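Putative fructose-aminoacid-6-phosphate deglycase (Bacillus subtilis, PDB 3EUA) catalyses the conversion of a range of fructosamine 6-phosphates into glucose 6-phosphate and a free amino acid. Local coordinates at residues I195-A200 against E242-I247; G230-G235 against E260-F265; F246-G251 against K271-L276. One frame throughout, in Å; residues are numbered along the deposited sequence.

Overall arrangement
All three contacts lie within the second SIS region. From helix 158-190 the chain enters 195-200, and contact 1 closes a loop when 242-247 returns beside it, setting strand 197-200 next to strand 246-250. Within that loop lies 230-235, whose partner 260-265 comes only later on helix 256-269, so contact 2 crosses contact 1. Contact 3 begins on strand 246-250, sharing Phe246 and Ile247 with contact 1, and closes with 271-276; it crosses contact 2 likewise. Contacts 1 and 3 together build three adjacent strands of one parallel sheet, and contact 2 ties the helix beside that sheet to the loop after strand 226-228.

Contact 1: I195-A200 against E242-I247; sequences IIYTMA and ESVPFI
Tyr197 holds CG anti to its carbonyl carbon (chi1 -74°), and in Phe246 chi1 is turned to -93°, off a staggered position; these torsions set both CG atoms on one side of the sheet, where the rings meet as an offset stack. The ring centroids are 4.9 Å apart, the planes 12° from parallel. Tyr197 CB sits over the middle of the Phe246 face, 3.6 Å from the centroid, a CH-pi contact. Val244 CG1 packs against the tyrosine ring, 3.5 Å from CD2. An alanine in place of Phe246 would probably leave Tyr197 CB and one side of its ring without a stacking partner and open a gap beside Met199 CB. The backbones are neighbouring parallel strands in the sheet of the second SIS domain: Tyr197 N donates to Pro245 O (2.9 Å), Ile247 N returns to Tyr197 O (2.8 Å), and Met199 N reaches Ile247 O weakly. On the other face Thr198 CG2 and Ile247 CD1 lie side by side, and Ile196 CG2 meets Ile247 CG1 at 3.9 Å, branched chains suited to packing beneath helices 205-220 and 158-190. Thr198 OG1 is hydrogen-bonded to Ser212 OG. Pro245, with no N-H to offer, sets CD 3.3 Å from Ile195 O, a buried carbonyl with no partner in the model. Tyr197 OH has its own use, a hydrogen bond to His223 ND1 of the second subunit.

Contact 2: G230-G235 against E260-F265; sequences GEYFHG and ERALTF
Arg261 NE forms a salt bridge with the terminal carboxylate of Tyr329 of the second subunit while resting 3.7 Å above the plane of the Phe233 ring, offset toward its rim. The guanidinium lies flat on that ring, planes 20° apart, in a cation-pi stack with CZ 4.2 Å from the ring centroid. Its chain, extended from CG to NE, crosses the phenylalanine, CD touching Phe233 CE2 at 3.5 Å; a long side chain with a flat charged end can do both. Glu89 OE2 of the second subunit forms a salt bridge with Arg261 NH1 and a hydrogen bond with His234 NE2, so charge and ring probably keep the guanidinium from turning. The opposite face of Phe233 is covered by Tyr232, whose CD2 lies above the ring centre. At the edge of the Phe233 ring, CE1 comes 3.6 Å from Phe265 CB, and that edge turns toward the face of Phe265 in an offset edge-to-face pair, centroids 5.6 Å apart. Tyr232 OH completes the aromatic cluster at the rim of Phe265, 3.7 Å from CD2, and is hydrogen-bonded to Ser266. Ala262 is small enough for the Tyr232 and Phe233 rings to come up to the helix, its CB 4.0 Å from Tyr232 CD2. The loop after strand 226-228 is fixed to helix 256-269, with the selenium of Met199 (a selenomethionine) in strand 197-200 packed against Tyr232, and Leu263 against strand 246-250.

Contact 3: F246-G251 against K271-L276; sequences FIILLG and KKLTVL
Strands 246-250 and 273-276 run parallel, their axes 4.7 Å apart at closest and 19° from aligned, joined by a regular ladder of five backbone hydrogen bonds that runs from Phe246 N to Lys272 O at one end, through Thr274 N to Phe246 O (2.8 Å), to Leu250 N to Leu276 O at the other. Together with helix 256-269 they form a beta-alpha-beta unit, and strand 273-277 is the outermost strand of the sheet within this chain. Lys272 NZ forms a salt bridge with Glu193 and a hydrogen bond with Ser243 O. On one face Ile247 lies alongside Thr274, with Ile247 CG1 4.1 Å from Thr274 CB. Leu249 lies alongside Leu276 in the same way, Leu249 CD2 being 3.7 Å from Leu276 CB, and Leu276 packs its branched end against Leu299, Val302 and Leu303 of helix 288-313. On the face of Phe246 and Ile248, Leu273 CD2 rests 3.9 Å from Phe246 CB, under helix 256-269. That side is tightest farther along, where Leu250, its chi2 at 93° lying off a staggered position, holds CD1 3.4 Å from Val275 CG1, closer than usual carbon contact.

Contact 1: I195-A200 against E242-I247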
loop_
_atom_site.group_PDB
_atom_site.type_symbol
_atom_site.label_atom_id
_atom_site.label_comp_id
_atom_site.label_asym_id
_atom_site.label_seq_id
_atom_site.Cartn_x
_atom_site.Cartn_y
_atom_site.Cartn_z
ATOM N N ILE A 195 4.322 -4.097 21.207
ATOM C CA ILE A 195 3.787 -4.113 19.858
ATOM C C ILE A 195 2.272 -3.992 19.875
ATOM O O ILE A 195 1.596 -4.613 20.680
ATOM C CB ILE A 195 4.205 -5.400 19.061
ATOM C CG1 ILE A 195 3.711 -5.304 17.616
ATOM C CG2 ILE A 195 3.668 -6.649 19.747
ATOM C CD1 ILE A 195 4.304 -6.317 16.642
ATOM N N ILE A 196 1.739 -3.166 18.986
ATOM C CA ILE A 196 0.296 -2.996 18.883
ATOM C C ILE A 196 -0.035 -2.891 17.411
ATOM O O ILE A 196 0.452 -1.981 16.724
ATOM C CB ILE A 196 -0.234 -1.733 19.575
ATOM C CG1 ILE A 196 0.127 -1.700 21.068
ATOM C CG2 ILE A 196 -1.781 -1.643 19.349
ATOM C CD1 ILE A 196 -0.150 -0.324 21.778
ATOM N N TYR A 197 -0.818 -3.842 16.919
ATOM C CA TYR A 197 -1.249 -3.837 15.518
ATOM C C TYR A 197 -2.452 -2.953 15.327
ATOM O O TYR A 197 -3.192 -2.679 16.268
ATOM C CB TYR A 197 -1.626 -5.259 15.084
ATOM C CG TYR A 197 -0.464 -6.181 14.877
ATOM C CD1 TYR A 197 0.137 -6.264 13.632
ATOM C CD2 TYR A 197 0.048 -6.967 15.901
ATOM C CE1 TYR A 197 1.229 -7.108 13.401
ATOM C CE2 TYR A 197 1.137 -7.824 15.680
ATOM C CZ TYR A 197 1.715 -7.895 14.421
ATOM O OH TYR A 197 2.795 -8.725 14.166
ATOM N N THR A 198 -2.626 -2.450 14.106
ATOM C CA THR A 198 -3.816 -1.732 13.744
ATOM C C THR A 198 -4.378 -2.498 12.545
ATOM O O THR A 198 -3.659 -3.309 11.893
ATOM C CB THR A 198 -3.592 -0.255 13.373
ATOM O OG1 THR A 198 -2.772 -0.163 12.193
ATOM C CG2 THR A 198 -2.983 0.527 14.550
HETATM N N MSE A 199 -5.655 -2.297 12.279
HETATM C CA MSE A 199 -6.318 -2.964 11.162
HETATM C C MSE A 199 -7.572 -2.236 10.675
HETATM O O MSE A 199 -8.354 -1.765 11.452
HETATM C CB MSE A 199 -6.641 -4.401 11.558
HETATM C CG MSE A 199 -7.402 -5.159 10.542
HETATM SE SE MSE A 199 -7.245 -7.084 10.693
HETATM C CE MSE A 199 -8.719 -7.164 9.828
ATOM N N ALA A 200 -7.726 -2.144 9.366
ATOM C CA ALA A 200 -8.876 -1.488 8.726
ATOM C C ALA A 200 -8.822 -1.781 7.213
ATOM O O ALA A 200 -7.884 -2.449 6.742
ATOM C CB ALA A 200 -8.885 0.010 8.986
ATOM N N GLU A 242 -4.254 -14.522 22.475
ATOM C CA GLU A 242 -4.817 -13.613 23.497
ATOM C C GLU A 242 -3.891 -12.514 23.979
ATOM O O GLU A 242 -4.344 -11.530 24.566
ATOM C CB GLU A 242 -5.391 -14.398 24.689
ATOM C CG GLU A 242 -6.622 -15.200 24.263
ATOM C CD GLU A 242 -7.324 -15.949 25.395
ATOM O OE1 GLU A 242 -6.840 -15.941 26.566
ATOM O OE2 GLU A 242 -8.382 -16.547 25.088
ATOM N N SER A 243 -2.600 -12.652 23.722
ATOM C CA SER A 243 -1.667 -11.636 24.197
ATOM C C SER A 243 -1.302 -10.548 23.173
ATOM O O SER A 243 -0.614 -9.607 23.535
ATOM C CB SER A 243 -0.358 -12.308 24.651
ATOM O OG SER A 243 0.402 -12.770 23.532
ATOM N N VAL A 244 -1.735 -10.672 21.914
ATOM C CA VAL A 244 -1.344 -9.699 20.891
ATOM C C VAL A 244 -2.356 -8.543 20.780
ATOM O O VAL A 244 -3.501 -8.757 20.440
ATOM C CB VAL A 244 -1.152 -10.339 19.510
ATOM C CG1 VAL A 244 -0.619 -9.266 18.496
ATOM C CG2 VAL A 244 -0.182 -11.516 19.585
ATOM N N PRO A 245 -1.946 -7.309 21.126
ATOM C CA PRO A 245 -2.878 -6.206 20.975
ATOM C C PRO A 245 -3.183 -5.776 19.519
ATOM O O PRO A 245 -2.273 -5.583 18.691
ATOM C CB PRO A 245 -2.173 -5.049 21.683
ATOM C CG PRO A 245 -1.112 -5.653 22.508
ATOM C CD PRO A 245 -0.683 -6.829 21.707
ATOM N N PHE A 246 -4.471 -5.618 19.243
ATOM C CA PHE A 246 -4.985 -5.158 17.949
ATOM C C PHE A 246 -5.955 -4.012 18.115
ATOM O O PHE A 246 -6.871 -4.109 18.924
ATOM C CB PHE A 246 -5.755 -6.282 17.218
ATOM C CG PHE A 246 -4.904 -7.096 16.243
ATOM C CD1 PHE A 246 -4.096 -8.134 16.684
ATOM C CD2 PHE A 246 -4.927 -6.810 14.892
ATOM C CE1 PHE A 246 -3.328 -8.881 15.780
ATOM C CE2 PHE A 246 -4.147 -7.546 13.996
ATOM C CZ PHE A 246 -3.354 -8.572 14.446
ATOM N N ILE A 247 -5.739 -2.932 17.367
ATOM C CA ILE A 247 -6.654 -1.816 17.296
ATOM C C ILE A 247 -7.371 -2.064 15.978
ATOM O O ILE A 247 -6.725 -2.116 14.922
ATOM C CB ILE A 247 -5.989 -0.437 17.203
ATOM C CG1 ILE A 247 -5.261 -0.061 18.494
ATOM C CG2 ILE A 247 -7.046 0.649 16.848
ATOM C CD1 ILE A 247 -4.376 1.162 18.288
#

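Contact 2: G230-G235 against E260-F265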
loop_
_atom_site.group_PDB
_atom_site.type_symbol
_atom_site.label_atom_id
_atom_site.label_comp_id
_atom_site.label_asym_id
_atom_site.label_seq_id
_atom_site.Cartn_x
_atom_site.Cartn_y
_atom_site.Cartn_z
ATOM N N GLY A 230 -8.815 -7.222 4.640
ATOM C CA GLY A 230 -8.983 -8.333 3.669
ATOM C C GLY A 230 -7.748 -9.261 3.694
ATOM O O GLY A 230 -7.859 -10.488 3.859
ATOM N N GLU A 231 -6.566 -8.645 3.570
ATOM C CA GLU A 231 -5.275 -9.352 3.581
ATOM C C GLU A 231 -5.034 -10.235 4.829
ATOM O O GLU A 231 -4.344 -11.261 4.742
ATOM C CB GLU A 231 -4.150 -8.313 3.450
ATOM C CG GLU A 231 -4.018 -7.615 2.054
ATOM C CD GLU A 231 -3.557 -8.572 0.966
ATOM O OE1 GLU A 231 -2.327 -8.615 0.734
ATOM O OE2 GLU A 231 -4.385 -9.349 0.423
ATOM N N TYR A 232 -5.567 -9.780 5.968
ATOM C CA TYR A 232 -5.514 -10.451 7.274
ATOM C C TYR A 232 -5.708 -11.950 7.204
ATOM O O TYR A 232 -4.930 -12.706 7.769
ATOM C CB TYR A 232 -6.643 -9.876 8.136
ATOM C CG TYR A 232 -6.739 -10.324 9.600
ATOM C CD1 TYR A 232 -5.683 -10.094 10.490
ATOM C CD2 TYR A 232 -7.915 -10.861 10.120
ATOM C CE1 TYR A 232 -5.762 -10.420 11.826
ATOM C CE2 TYR A 232 -8.009 -11.172 11.482
ATOM C CZ TYR A 232 -6.923 -10.946 12.323
ATOM O OH TYR A 232 -6.990 -11.258 13.674
ATOM N N PHE A 233 -6.720 -12.380 6.456
ATOM C CA PHE A 233 -7.076 -13.795 6.360
ATOM C C PHE A 233 -6.216 -14.604 5.385
ATOM O O PHE A 233 -6.473 -15.805 5.159
ATOM C CB PHE A 233 -8.577 -13.947 6.031
ATOM C CG PHE A 233 -9.474 -13.520 7.138
ATOM C CD1 PHE A 233 -9.553 -14.277 8.287
ATOM C CD2 PHE A 233 -10.238 -12.362 7.046
ATOM C CE1 PHE A 233 -10.353 -13.892 9.329
ATOM C CE2 PHE A 233 -11.042 -11.962 8.078
ATOM C CZ PHE A 233 -11.121 -12.744 9.231
ATOM N N HIS A 234 -5.139 -13.976 4.895
ATOM C CA HIS A 234 -4.234 -14.619 3.955
ATOM C C HIS A 234 -2.809 -14.601 4.448
ATOM O O HIS A 234 -1.858 -14.639 3.656
ATOM C CB HIS A 234 -4.449 -13.996 2.589
ATOM C CG HIS A 234 -5.860 -14.156 2.154
ATOM N ND1 HIS A 234 -6.363 -15.366 1.710
ATOM C CD2 HIS A 234 -6.909 -13.311 2.224
ATOM C CE1 HIS A 234 -7.658 -15.233 1.477
ATOM N NE2 HIS A 234 -8.011 -13.998 1.780
ATOM N N GLY A 235 -2.682 -14.594 5.777
ATOM C CA GLY A 235 -1.407 -14.713 6.410
ATOM C C GLY A 235 -1.282 -14.106 7.785
ATOM O O GLY A 235 -0.976 -14.815 8.737
ATOM N N GLU A 260 -15.734 -6.178 9.551
ATOM C CA GLU A 260 -16.613 -7.011 10.369
ATOM C C GLU A 260 -16.121 -8.459 10.452
ATOM O O GLU A 260 -16.129 -9.059 11.513
ATOM C CB GLU A 260 -18.034 -6.986 9.782
ATOM C CG GLU A 260 -18.702 -5.594 9.845
ATOM C CD GLU A 260 -20.107 -5.526 9.206
ATOM O OE1 GLU A 260 -20.411 -6.239 8.223
ATOM O OE2 GLU A 260 -20.892 -4.701 9.677
ATOM N N ARG A 261 -15.672 -9.006 9.325
ATOM C CA ARG A 261 -15.192 -10.379 9.295
ATOM C C ARG A 261 -13.925 -10.507 10.146
ATOM O O ARG A 261 -13.785 -11.460 10.929
ATOM C CB ARG A 261 -14.955 -10.826 7.846
ATOM C CG ARG A 261 -14.546 -12.247 7.678
ATOM C CD ARG A 261 -14.028 -12.477 6.305
ATOM N NE ARG A 261 -13.618 -13.871 6.119
ATOM C CZ ARG A 261 -12.905 -14.297 5.078
ATOM N NH1 ARG A 261 -12.525 -13.459 4.122
ATOM N NH2 ARG A 261 -12.544 -15.569 4.993
ATOM N N ALA A 262 -13.027 -9.545 9.999
ATOM C CA ALA A 262 -11.756 -9.486 10.746
ATOM C C ALA A 262 -12.002 -9.394 12.254
ATOM O O ALA A 262 -11.364 -10.089 13.043
ATOM C CB ALA A 262 -10.943 -8.310 10.245
ATOM N N LEU A 263 -12.939 -8.542 12.648
ATOM C CA LEU A 263 -13.286 -8.370 14.055
ATOM C C LEU A 263 -13.841 -9.658 14.623
ATOM O O LEU A 263 -13.456 -10.075 15.726
ATOM C CB LEU A 263 -14.328 -7.258 14.232
ATOM C CG LEU A 263 -14.810 -7.014 15.673
ATOM C CD1 LEU A 263 -13.639 -6.737 16.646
ATOM C CD2 LEU A 263 -15.870 -5.886 15.711
ATOM N N THR A 264 -14.759 -10.275 13.890
ATOM C CA THR A 264 -15.370 -11.523 14.335
ATOM C C THR A 264 -14.297 -12.563 14.689
ATOM O O THR A 264 -14.338 -13.165 15.763
ATOM C CB THR A 264 -16.359 -12.101 13.261
ATOM O OG1 THR A 264 -17.436 -11.179 13.066
ATOM C CG2 THR A 264 -16.931 -13.419 13.695
ATOM N N PHE A 265 -13.348 -12.768 13.777
ATOM C CA PHE A 265 -12.294 -13.723 14.009
ATOM C C PHE A 265 -11.450 -13.333 15.215
ATOM O O PHE A 265 -11.218 -14.157 16.093
ATOM C CB PHE A 265 -11.400 -13.822 12.770
ATOM C CG PHE A 265 -10.266 -14.763 12.930
ATOM C CD1 PHE A 265 -10.449 -16.115 12.712
ATOM C CD2 PHE A 265 -8.993 -14.299 13.266
ATOM C CE1 PHE A 265 -9.419 -16.989 12.842
ATOM C CE2 PHE A 265 -7.933 -15.177 13.418
ATOM C CZ PHE A 265 -8.146 -16.517 13.196
#

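Contact 3: F246-G251 against K271-L276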
loop_
_atom_site.group_PDB
_atom_site.type_symbol
_atom_site.label_atom_id
_atom_site.label_comp_id
_atom_site.label_asym_id
_atom_site.label_seq_id
_atom_site.Cartn_x
_atom_site.Cartn_y
_atom_site.Cartn_z
ATOM N N PHE A 246 -4.471 -5.618 19.243
ATOM C CA PHE A 246 -4.985 -5.158 17.949
ATOM C C PHE A 246 -5.955 -4.012 18.115
ATOM O O PHE A 246 -6.871 -4.109 18.924
ATOM C CB PHE A 246 -5.755 -6.282 17.218
ATOM C CG PHE A 246 -4.904 -7.096 16.243
ATOM C CD1 PHE A 246 -4.096 -8.134 16.684
ATOM C CD2 PHE A 246 -4.927 -6.810 14.892
ATOM C CE1 PHE A 246 -3.328 -8.881 15.780
ATOM C CE2 PHE A 246 -4.147 -7.546 13.996
ATOM C CZ PHE A 246 -3.354 -8.572 14.446
ATOM N N ILE A 247 -5.739 -2.932 17.367
ATOM C CA ILE A 247 -6.654 -1.816 17.296
ATOM C C ILE A 247 -7.371 -2.064 15.978
ATOM O O ILE A 247 -6.725 -2.116 14.922
ATOM C CB ILE A 247 -5.989 -0.437 17.203
ATOM C CG1 ILE A 247 -5.261 -0.061 18.494
ATOM C CG2 ILE A 247 -7.046 0.649 16.848
ATOM C CD1 ILE A 247 -4.376 1.162 18.288
ATOM N N ILE A 248 -8.684 -2.198 16.037
ATOM C CA ILE A 248 -9.500 -2.508 14.875
ATOM C C ILE A 248 -10.506 -1.421 14.577
ATOM O O ILE A 248 -11.272 -1.000 15.444
ATOM C CB ILE A 248 -10.228 -3.822 15.137
ATOM C CG1 ILE A 248 -9.184 -4.938 15.229
ATOM C CG2 ILE A 248 -11.317 -4.068 14.058
ATOM C CD1 ILE A 248 -9.733 -6.350 15.483
ATOM N N LEU A 249 -10.482 -0.940 13.337
ATOM C CA LEU A 249 -11.371 0.133 12.931
ATOM C C LEU A 249 -12.461 -0.354 12.004
ATOM O O LEU A 249 -12.199 -1.087 11.071
ATOM C CB LEU A 249 -10.611 1.226 12.188
ATOM C CG LEU A 249 -9.395 1.793 12.904
ATOM C CD1 LEU A 249 -8.702 2.796 11.962
ATOM C CD2 LEU A 249 -9.737 2.374 14.278
ATOM N N LEU A 250 -13.685 0.040 12.282
ATOM C CA LEU A 250 -14.800 -0.321 11.435
ATOM C C LEU A 250 -15.395 0.984 10.957
ATOM O O LEU A 250 -15.804 1.824 11.762
ATOM C CB LEU A 250 -15.829 -1.193 12.146
ATOM C CG LEU A 250 -15.329 -2.569 12.579
ATOM C CD1 LEU A 250 -14.805 -2.490 14.041
ATOM C CD2 LEU A 250 -16.455 -3.542 12.421
ATOM N N GLY A 251 -15.418 1.163 9.639
ATOM C CA GLY A 251 -15.927 2.382 9.034
ATOM C C GLY A 251 -17.333 2.215 8.526
ATOM O O GLY A 251 -18.038 1.281 8.911
ATOM N N LYS A 271 -7.830 -11.299 22.259
ATOM C CA LYS A 271 -8.413 -10.812 23.508
ATOM C C LYS A 271 -8.134 -9.322 23.735
ATOM O O LYS A 271 -9.038 -8.567 24.052
ATOM C CB LYS A 271 -7.878 -11.591 24.713
ATOM C CG LYS A 271 -8.398 -11.112 26.083
ATOM C CD LYS A 271 -7.853 -12.000 27.219
ATOM N N LYS A 272 -6.883 -8.901 23.567
ATOM C CA LYS A 272 -6.509 -7.499 23.781
ATOM C C LYS A 272 -6.890 -6.676 22.564
ATOM O O LYS A 272 -6.030 -6.202 21.811
ATOM C CB LYS A 272 -5.011 -7.361 24.066
ATOM C CG LYS A 272 -4.466 -8.038 25.384
ATOM C CD LYS A 272 -2.918 -8.044 25.322
ATOM C CE LYS A 272 -2.177 -8.639 26.504
ATOM N NZ LYS A 272 -0.674 -8.624 26.266
ATOM N N LEU A 273 -8.193 -6.503 22.369
ATOM C CA LEU A 273 -8.735 -5.783 21.202
ATOM C C LEU A 273 -9.249 -4.408 21.578
ATOM O O LEU A 273 -9.903 -4.249 22.601
ATOM C CB LEU A 273 -9.914 -6.551 20.601
ATOM C CG LEU A 273 -9.680 -7.997 20.185
ATOM C CD1 LEU A 273 -10.905 -8.516 19.487
ATOM C CD2 LEU A 273 -8.467 -8.116 19.261
ATOM N N THR A 274 -8.906 -3.405 20.772
ATOM C CA THR A 274 -9.374 -2.041 21.001
ATOM C C THR A 274 -10.130 -1.749 19.749
ATOM O O THR A 274 -9.521 -1.541 18.688
ATOM C CB THR A 274 -8.221 -1.058 21.212
ATOM O OG1 THR A 274 -7.543 -1.394 22.433
ATOM C CG2 THR A 274 -8.746 0.320 21.353
ATOM N N VAL A 275 -11.453 -1.723 19.850
ATOM C CA VAL A 275 -12.300 -1.572 18.680
ATOM C C VAL A 275 -12.951 -0.191 18.570
ATOM O O VAL A 275 -13.581 0.277 19.507
ATOM C CB VAL A 275 -13.453 -2.633 18.696
ATOM C CG1 VAL A 275 -14.298 -2.553 17.441
ATOM C CG2 VAL A 275 -12.883 -4.053 18.893
ATOM N N LEU A 276 -12.769 0.461 17.432
ATOM C CA LEU A 276 -13.403 1.768 17.187
ATOM C C LEU A 276 -14.336 1.553 16.035
ATOM O O LEU A 276 -13.892 1.285 14.906
ATOM C CB LEU A 276 -12.392 2.865 16.812
ATOM C CG LEU A 276 -11.565 3.448 17.944
ATOM C CD1 LEU A 276 -10.533 2.437 18.422
ATOM C CD2 LEU A 276 -10.927 4.733 17.414
#